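Local coordinates for Alpha/beta hydrolase fold protein (Chitinophaga pinensis, PDB 4PW0), which probably acts as a hydrolase of the alpha/beta hydrolase fold, using a serine nucleophile, although its substrate is not known, at residues A[29-34]-A[66-71]. Sequence-based numbering, arbitrary orientation.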
loop_
_atom_site.group_PDB
_atom_site.type_symbol
_atom_site.label_atom_id
_atom_site.label_comp_id
_atom_site.label_asym_id
_atom_site.label_seq_id
_atom_site.Cartn_x
_atom_site.Cartn_y
_atom_site.Cartn_z
ATOM N N ARG A 29 -4.316 -6.524 27.863
ATOM C CA ARG A 29 -5.623 -7.016 27.434
ATOM C C ARG A 29 -5.491 -7.965 26.273
ATOM O O ARG A 29 -4.590 -7.850 25.432
ATOM C CB ARG A 29 -6.594 -5.870 27.117
ATOM C CG ARG A 29 -6.730 -4.823 28.181
ATOM C CD ARG A 29 -7.766 -3.771 27.876
ATOM N NE ARG A 29 -7.721 -2.672 28.798
ATOM C CZ ARG A 29 -7.912 -1.392 28.508
ATOM N NH1 ARG A 29 -8.145 -1.010 27.248
ATOM N NH2 ARG A 29 -7.819 -0.505 29.461
ATOM N N SER A 30 -6.384 -8.936 26.225
ATOM C CA SER A 30 -6.436 -9.912 25.162
ATOM C C SER A 30 -7.789 -9.800 24.481
ATOM O O SER A 30 -8.852 -9.888 25.135
ATOM C CB SER A 30 -6.190 -11.329 25.677
ATOM O OG SER A 30 -6.145 -12.259 24.630
ATOM N N LEU A 31 -7.753 -9.509 23.188
ATOM C CA LEU A 31 -8.944 -9.353 22.391
ATOM C C LEU A 31 -9.101 -10.475 21.431
ATOM O O LEU A 31 -8.137 -11.090 20.963
ATOM C CB LEU A 31 -8.929 -8.042 21.605
ATOM C CG LEU A 31 -9.208 -6.760 22.370
ATOM C CD1 LEU A 31 -8.251 -6.462 23.495
ATOM C CD2 LEU A 31 -9.239 -5.582 21.392
ATOM N N GLY A 32 -10.373 -10.729 21.091
ATOM C CA GLY A 32 -10.669 -11.821 20.174
ATOM C C GLY A 32 -10.617 -13.182 20.862
ATOM O O GLY A 32 -10.343 -13.302 22.065
ATOM N N ALA A 33 -10.841 -14.204 20.059
ATOM C CA ALA A 33 -10.702 -15.587 20.501
ATOM C C ALA A 33 -9.239 -15.990 20.542
ATOM O O ALA A 33 -8.481 -15.618 19.661
ATOM C CB ALA A 33 -11.453 -16.489 19.543
ATOM N N PRO A 34 -8.836 -16.761 21.564
ATOM C CA PRO A 34 -7.478 -17.295 21.557
ATOM C C PRO A 34 -7.125 -17.988 20.246
ATOM O O PRO A 34 -7.975 -18.652 19.651
ATOM C CB PRO A 34 -7.463 -18.241 22.762
ATOM C CG PRO A 34 -8.503 -17.682 23.684
ATOM C CD PRO A 34 -9.594 -17.204 22.756
ATOM N N LEU A 66 -5.439 -10.874 19.775
ATOM C CA LEU A 66 -4.654 -9.646 19.762
ATOM C C LEU A 66 -4.338 -9.261 21.193
ATOM O O LEU A 66 -5.236 -9.183 22.043
ATOM C CB LEU A 66 -5.471 -8.581 19.055
ATOM C CG LEU A 66 -4.824 -7.301 18.631
ATOM C CD1 LEU A 66 -5.457 -6.607 17.443
ATOM C CD2 LEU A 66 -4.963 -6.368 19.832
ATOM N N ILE A 67 -3.062 -9.031 21.481
ATOM C CA ILE A 67 -2.614 -8.632 22.787
ATOM C C ILE A 67 -2.119 -7.189 22.709
ATOM O O ILE A 67 -1.252 -6.861 21.891
ATOM C CB ILE A 67 -1.446 -9.535 23.297
ATOM C CG1 ILE A 67 -1.868 -11.012 23.366
ATOM C CG2 ILE A 67 -0.893 -9.015 24.615
ATOM C CD1 ILE A 67 -2.812 -11.292 24.460
ATOM N N ILE A 68 -2.702 -6.346 23.538
ATOM C CA ILE A 68 -2.209 -4.998 23.808
ATOM C C ILE A 68 -1.677 -4.982 25.217
ATOM O O ILE A 68 -2.247 -5.653 26.115
ATOM C CB ILE A 68 -3.265 -3.893 23.561
ATOM C CG1 ILE A 68 -4.606 -4.176 24.282
ATOM C CG2 ILE A 68 -3.482 -3.692 22.055
ATOM C CD1 ILE A 68 -5.570 -3.012 24.265
ATOM N N PHE A 69 -0.581 -4.294 25.450
ATOM C CA PHE A 69 0.047 -4.266 26.757
ATOM C C PHE A 69 0.713 -2.964 27.069
ATOM O O PHE A 69 1.139 -2.235 26.154
ATOM C CB PHE A 69 1.046 -5.440 26.922
ATOM C CG PHE A 69 2.362 -5.246 26.211
ATOM C CD1 PHE A 69 2.460 -5.378 24.819
ATOM C CD2 PHE A 69 3.483 -4.946 26.919
ATOM C CE1 PHE A 69 3.677 -5.179 24.187
ATOM C CE2 PHE A 69 4.710 -4.753 26.306
ATOM C CZ PHE A 69 4.808 -4.867 24.921
ATOM N N ASP A 70 0.887 -2.687 28.360
ATOM C CA ASP A 70 1.717 -1.608 28.819
ATOM C C ASP A 70 3.101 -2.158 29.122
ATOM O O ASP A 70 3.267 -3.091 29.958
ATOM C CB ASP A 70 1.178 -0.932 30.043
ATOM C CG ASP A 70 -0.026 -0.044 29.807
ATOM O OD1 ASP A 70 -0.119 0.600 28.739
ATOM O OD2 ASP A 70 -0.907 0.035 30.750
ATOM N N ASN A 71 4.115 -1.656 28.448
ATOM C CA ASN A 71 5.478 -2.047 28.755
ATOM C C ASN A 71 5.851 -1.532 30.179
ATOM O O ASN A 71 5.124 -0.760 30.790
ATOM C CB ASN A 71 6.403 -1.556 27.638
ATOM C CG ASN A 71 7.615 -2.458 27.423
ATOM O OD1 ASN A 71 8.143 -3.090 28.364
ATOM N ND2 ASN A 71 8.061 -2.564 26.159
#
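Leu66 opens the pairing by gripping Leu31 with both of its backbone polar atoms. Leu31 N gives a nearly straight bond to Leu66 O, 2.8 Å long. Leu66 N returns one to Leu31 O at 3.0 Å. The two leucines leave the same face of the sheet, with Leu31 CB 4.3 Å from Leu66 CB, and both side chains touch helix 54-61, where apolar side chains suit a strand packed under a helix. Ile67, next along, faces the other way and pairs with Ser30 at a non-hydrogen-bonded position, its own backbone bonding to strand 39-42. Its chi2 of -72° turns the terminal CD1 toward the serine, so that Ile67 CD1 lies 3.5 Å from Ser30 OG and about as close to Ser30 CB. Ser30, small and itself partly exposed, fits beside this methyl, and its hydroxyl hydrogen-bonds to Gln65. Ile68 returns to the leucine face, where it pairs with Arg29 through a second couple of backbone bonds: Arg29 N to Ile68 O at 2.8 Å and Ile68 N to Arg29 O at 3.1 Å. Ile68 CG1 sits between its backbone N and carbonyl carbon (chi1 51°), 3.9 Å from Arg29 CB and 4.4 Å from Leu31 CD1. The arginine runs extended from CG to NE; its guanidinium, with Ile68 CD1 lying obliquely beside it, makes a salt bridge to Asp50, and NE bonds to Thr16. This antiparallel pairing joins the N-terminal hairpin to the parallel strands of the hydrolase sheet. Its chemistry implies a division of labour: four main-chain bonds fix the register, aliphatic carbon lines the face shared by Leu31, Leu66 and Ile68, and the buried guanidinium of Arg29 is paired with Asp50, outside the two strands.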